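Local coordinates for protein Baccell_00875 (Bacteroides cellulosilyticus DSM 14838, PDB 5NO8) that probably acts as a polysaccharide lyase that removes the rhamnose caps linked to glucuronic acid on complex arabinogalactan proteins, at residues E413-L418 with K463-K468; L531-H536 with Q542-P547. All coordinates share one frame; numbering follows the deposited sequence.

Both contacts belong to the mainly helical C-terminal half of the chain, which follows the beta-rich N-terminal region. Their centres lie 34 Å apart and their nearest atoms about 19 Å apart, so they do not touch. Along the sequence they come in series: interaction 1 joins helix 412-429 to the end of helix 448-465, and interaction 2 then packs the loop after helix 509-529 onto the start of helix 542-559. Interaction 1 sits about 34 Å from the centre of the chain and is partly buried, whereas interaction 2 lies about 16 Å from that centre and is buried. They thus join separate parts of the helical region, one peripheral and one nearer the centre.

Interaction 1 of 2, residues E413-L418 with K463-K468; sequences ELKQSL and KVTGDK
No aromatic ring or other flat side chain mediates the meeting of K415 with V464 and T465; the flat groups that matter are the peptide carbonyls of V464 and T465, approached through water. The methylenes CG and CD of K415 each lie 4.0 Å from V464 CG1, so the aliphatic stem of the lysine runs past the valine methyl, the two side chains pointing in opposite directions. The two segments bury 146 Å² in all, most of it on K415 and V464. K415 CG is anti to the backbone N (chi1 -179°) and the chain beyond it is extended, which carries the amine across to the second helix. There NZ stops 3.9 Å from V464 O, too far for a direct hydrogen bond. Water 1 closes the gap: it accepts from K415 NZ at 2.7 Å and donates to V464 O at 2.8 Å. Water 2, 2.8 Å from K415 NZ, also reaches T465 O, but that second bond is weak. In the fold this is a junction of two helices in the helical domain: K415 lies near the start of helix 412-429, while V464 and T465 are the last residues of helix 448-465. The carbonyl end of a helix carries partial negative charge, so an ammonium held beside it is likely to be favourable. G466 then leaves helical geometry with a phi of 68°, and T465 OG1 accepts from D467 N at 3.1 Å in an ST turn, while also bonding to M461 O. D467 OD1 in turn caps Q469 N at the start of helix 469-485. The apolar side of the junction continues into helix 396-409, where V403 touches both V464 and L418, and Y406 of the same helix packs on K415.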
# COMPACT_ATOMS: atom_id res chain seq x y z
N GLU A 413 -17.11 -6.77 -29.73
CA GLU A 413 -17.02 -7.96 -28.89
C GLU A 413 -17.14 -7.60 -27.41
O GLU A 413 -17.72 -8.37 -26.64
CB GLU A 413 -15.71 -8.73 -29.10
CG GLU A 413 -15.72 -9.66 -30.29
CD GLU A 413 -15.85 -8.92 -31.58
OE1 GLU A 413 -14.97 -8.07 -31.90
OE2 GLU A 413 -16.84 -9.18 -32.29
N LEU A 414 -16.57 -6.45 -27.02
CA LEU A 414 -16.75 -5.95 -25.66
C LEU A 414 -18.21 -5.61 -25.38
O LEU A 414 -18.72 -5.94 -24.31
CB LEU A 414 -15.90 -4.70 -25.39
CG LEU A 414 -14.37 -4.89 -25.42
CD1 LEU A 414 -13.67 -3.62 -24.95
CD2 LEU A 414 -13.96 -6.08 -24.56
N LYS A 415 -18.85 -4.91 -26.31
CA LYS A 415 -20.26 -4.55 -26.14
C LYS A 415 -21.09 -5.80 -25.91
O LYS A 415 -21.91 -5.82 -25.00
CB LYS A 415 -20.80 -3.76 -27.33
CG LYS A 415 -22.25 -3.36 -27.17
CD LYS A 415 -22.59 -2.17 -28.04
CE LYS A 415 -24.08 -1.88 -27.99
NZ LYS A 415 -24.41 -0.77 -28.92
N GLN A 416 -20.88 -6.83 -26.72
CA GLN A 416 -21.67 -8.07 -26.60
C GLN A 416 -21.39 -8.80 -25.30
O GLN A 416 -22.30 -9.30 -24.65
CB GLN A 416 -21.45 -9.02 -27.80
CG GLN A 416 -22.16 -8.55 -29.07
CD GLN A 416 -23.60 -8.07 -28.80
OE1 GLN A 416 -24.42 -8.82 -28.26
NE2 GLN A 416 -23.88 -6.79 -29.12
N SER A 417 -20.13 -8.79 -24.90
CA SER A 417 -19.75 -9.36 -23.61
C SER A 417 -20.43 -8.61 -22.45
O SER A 417 -20.93 -9.25 -21.52
CB SER A 417 -18.21 -9.33 -23.48
OG SER A 417 -17.79 -9.68 -22.17
N LEU A 418 -20.41 -7.28 -22.51
CA LEU A 418 -20.96 -6.42 -21.49
C LEU A 418 -22.48 -6.52 -21.37
O LEU A 418 -23.01 -6.47 -20.25
CB LEU A 418 -20.59 -4.97 -21.72
CG LEU A 418 -19.13 -4.64 -21.37
CD1 LEU A 418 -18.75 -3.33 -22.03
CD2 LEU A 418 -18.94 -4.55 -19.85
N LYS A 463 -24.02 4.80 -21.16
CA LYS A 463 -23.07 5.41 -22.12
C LYS A 463 -22.76 4.46 -23.28
O LYS A 463 -22.53 4.93 -24.38
CB LYS A 463 -21.78 5.86 -21.42
CG LYS A 463 -21.98 6.86 -20.29
CD LYS A 463 -20.68 7.25 -19.61
CE LYS A 463 -19.94 8.34 -20.37
NZ LYS A 463 -18.68 8.71 -19.69
N VAL A 464 -22.76 3.16 -23.05
CA VAL A 464 -22.51 2.16 -24.10
C VAL A 464 -23.70 2.06 -25.06
O VAL A 464 -23.51 1.99 -26.27
CB VAL A 464 -22.24 0.77 -23.49
CG1 VAL A 464 -22.13 -0.33 -24.55
CG2 VAL A 464 -20.96 0.81 -22.64
N THR A 465 -24.91 2.04 -24.50
CA THR A 465 -26.10 1.61 -25.23
C THR A 465 -27.08 2.71 -25.58
O THR A 465 -27.92 2.49 -26.44
CB THR A 465 -26.90 0.58 -24.41
OG1 THR A 465 -27.30 1.16 -23.16
CG2 THR A 465 -26.08 -0.66 -24.16
N GLY A 466 -27.03 3.86 -24.90
CA GLY A 466 -28.08 4.89 -24.98
C GLY A 466 -29.42 4.47 -24.36
O GLY A 466 -30.40 5.22 -24.46
N ASP A 467 -29.47 3.31 -23.69
CA ASP A 467 -30.71 2.76 -23.15
C ASP A 467 -31.01 3.37 -21.78
O ASP A 467 -30.33 3.05 -20.78
CB ASP A 467 -30.62 1.24 -23.04
CG ASP A 467 -31.94 0.60 -22.62
OD1 ASP A 467 -32.85 1.31 -22.18
OD2 ASP A 467 -32.06 -0.63 -22.70
N LYS A 468 -32.04 4.20 -21.73
CA LYS A 468 -32.38 4.92 -20.49
C LYS A 468 -32.74 4.03 -19.30
O LYS A 468 -32.63 4.48 -18.16
CB LYS A 468 -33.49 5.96 -20.72
CG LYS A 468 -33.03 7.17 -21.52
CD LYS A 468 -34.18 8.13 -21.77
CE LYS A 468 -33.72 9.30 -22.61
NZ LYS A 468 -34.78 10.33 -22.72
O HOH W 1 -22.57 1.23 -28.80
O HOH W 2 -26.99 -0.23 -28.08

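Interaction 2 of 2, residues L531-H536 with Q542-P547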
# COMPACT_ATOMS: atom_id res chain seq x y z
N LEU A 531 -12.87 13.58 11.18
CA LEU A 531 -11.92 12.49 11.34
C LEU A 531 -12.41 11.36 12.25
O LEU A 531 -11.70 10.36 12.43
CB LEU A 531 -10.58 13.03 11.84
CG LEU A 531 -9.98 14.21 11.06
CD1 LEU A 531 -8.63 14.57 11.65
CD2 LEU A 531 -9.86 13.89 9.58
N ASN A 532 -13.61 11.47 12.80
CA ASN A 532 -14.23 10.35 13.51
C ASN A 532 -14.82 9.34 12.54
O ASN A 532 -16.03 9.17 12.47
CB ASN A 532 -15.30 10.85 14.50
CG ASN A 532 -14.74 11.87 15.46
OD1 ASN A 532 -15.16 13.02 15.47
ND2 ASN A 532 -13.75 11.46 16.24
N TYR A 533 -13.94 8.64 11.83
CA TYR A 533 -14.37 7.71 10.80
C TYR A 533 -14.93 6.47 11.47
O TYR A 533 -14.26 5.86 12.31
CB TYR A 533 -13.18 7.30 9.91
CG TYR A 533 -12.53 8.43 9.15
CD1 TYR A 533 -13.07 8.91 7.96
CD2 TYR A 533 -11.34 8.98 9.59
CE1 TYR A 533 -12.46 9.94 7.26
CE2 TYR A 533 -10.72 10.00 8.90
CZ TYR A 533 -11.28 10.47 7.74
OH TYR A 533 -10.64 11.47 7.07
N PRO A 534 -16.16 6.06 11.11
CA PRO A 534 -16.65 4.79 11.63
C PRO A 534 -15.84 3.58 11.12
O PRO A 534 -15.25 3.64 10.02
CB PRO A 534 -18.11 4.70 11.12
CG PRO A 534 -18.36 5.91 10.30
CD PRO A 534 -17.06 6.63 10.09
N ALA A 535 -15.82 2.51 11.90
CA ALA A 535 -15.14 1.29 11.49
C ALA A 535 -15.98 0.63 10.40
O ALA A 535 -17.21 0.69 10.43
CB ALA A 535 -14.96 0.35 12.67
N HIS A 536 -15.31 0.03 9.42
CA HIS A 536 -15.98 -0.78 8.41
C HIS A 536 -15.37 -2.18 8.48
O HIS A 536 -15.37 -2.79 9.54
CB HIS A 536 -15.89 -0.11 7.02
CG HIS A 536 -16.72 1.13 6.90
ND1 HIS A 536 -16.42 2.30 7.55
CD2 HIS A 536 -17.87 1.36 6.22
CE1 HIS A 536 -17.34 3.21 7.28
NE2 HIS A 536 -18.22 2.67 6.46
N GLN A 542 -7.03 3.26 4.61
CA GLN A 542 -7.07 4.12 3.45
C GLN A 542 -8.34 4.02 2.62
O GLN A 542 -8.76 5.03 2.03
CB GLN A 542 -5.81 3.89 2.60
CG GLN A 542 -5.80 4.65 1.26
CD GLN A 542 -6.28 3.81 0.11
OE1 GLN A 542 -6.60 2.64 0.27
NE2 GLN A 542 -6.31 4.41 -1.07
N SER A 543 -8.97 2.85 2.55
CA SER A 543 -10.21 2.73 1.79
C SER A 543 -11.49 3.04 2.61
O SER A 543 -12.59 2.72 2.17
CB SER A 543 -10.31 1.41 1.01
OG SER A 543 -10.57 0.30 1.85
N ILE A 544 -11.32 3.65 3.78
CA ILE A 544 -12.37 4.48 4.42
C ILE A 544 -12.12 5.96 4.18
O ILE A 544 -13.00 6.69 3.74
CB ILE A 544 -12.44 4.20 5.94
CG1 ILE A 544 -12.83 2.75 6.17
CG2 ILE A 544 -13.39 5.19 6.64
CD1 ILE A 544 -12.58 2.27 7.60
N VAL A 545 -10.89 6.41 4.42
CA VAL A 545 -10.54 7.82 4.29
C VAL A 545 -10.62 8.28 2.83
O VAL A 545 -11.21 9.32 2.52
CB VAL A 545 -9.12 8.11 4.86
CG1 VAL A 545 -8.71 9.56 4.63
CG2 VAL A 545 -9.07 7.77 6.35
N ALA A 546 -10.03 7.50 1.92
CA ALA A 546 -9.97 7.96 0.52
C ALA A 546 -11.37 8.10 -0.08
O ALA A 546 -11.65 9.11 -0.71
CB ALA A 546 -9.09 7.06 -0.34
N PRO A 547 -12.25 7.10 0.12
CA PRO A 547 -13.62 7.26 -0.41
C PRO A 547 -14.41 8.46 0.15
O PRO A 547 -15.21 9.04 -0.60
CB PRO A 547 -14.30 5.98 0.03
CG PRO A 547 -13.21 4.98 0.01
CD PRO A 547 -12.03 5.72 0.58
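The hydroxyl of Y533 is hydrogen-bonded to Q571 OE1 of helix 562-576, tying the loop to a second helix, and across the contact V545 CG1 approaches Y533 OH at 3.7 Å. Y533 CG stands beside its own backbone N (chi1 -62°), which directs the phenol toward the first turn of helix 542-559. V545 CG2 sits over one face of this ring, 3.9 Å from the centroid and 19° off the normal, a CH-pi contact. I544 CG2 meets the root of the same side chain at Y533 CB, 3.9 Å away. Were Y533 an alanine, V545 CG2 would probably lose the ring face it rests on and Q571 OE1 its hydroxyl partner. Later in the loop, the carbonyl oxygen of P534 has H536 ND1 at 3.0 Å, a weak hydrogen bond with an N-H...O angle of 134°, and the I544 methyl CD1 at 3.9 Å. That methyl also lies 3.8 Å from H536 ND1, so I544 fills the angle between the loop carbonyl and the imidazole. At its far nitrogen, H536 NE2 is hydrogen-bonded to Y490 N, and F489 meets the ring edge-to-face. With no hydrogen bond crossing the 248 Å² interface, the loop is held on the helix by dispersion and CH-pi contacts, while Y533 OH and H536 NE2 bond to residues outside the two segments.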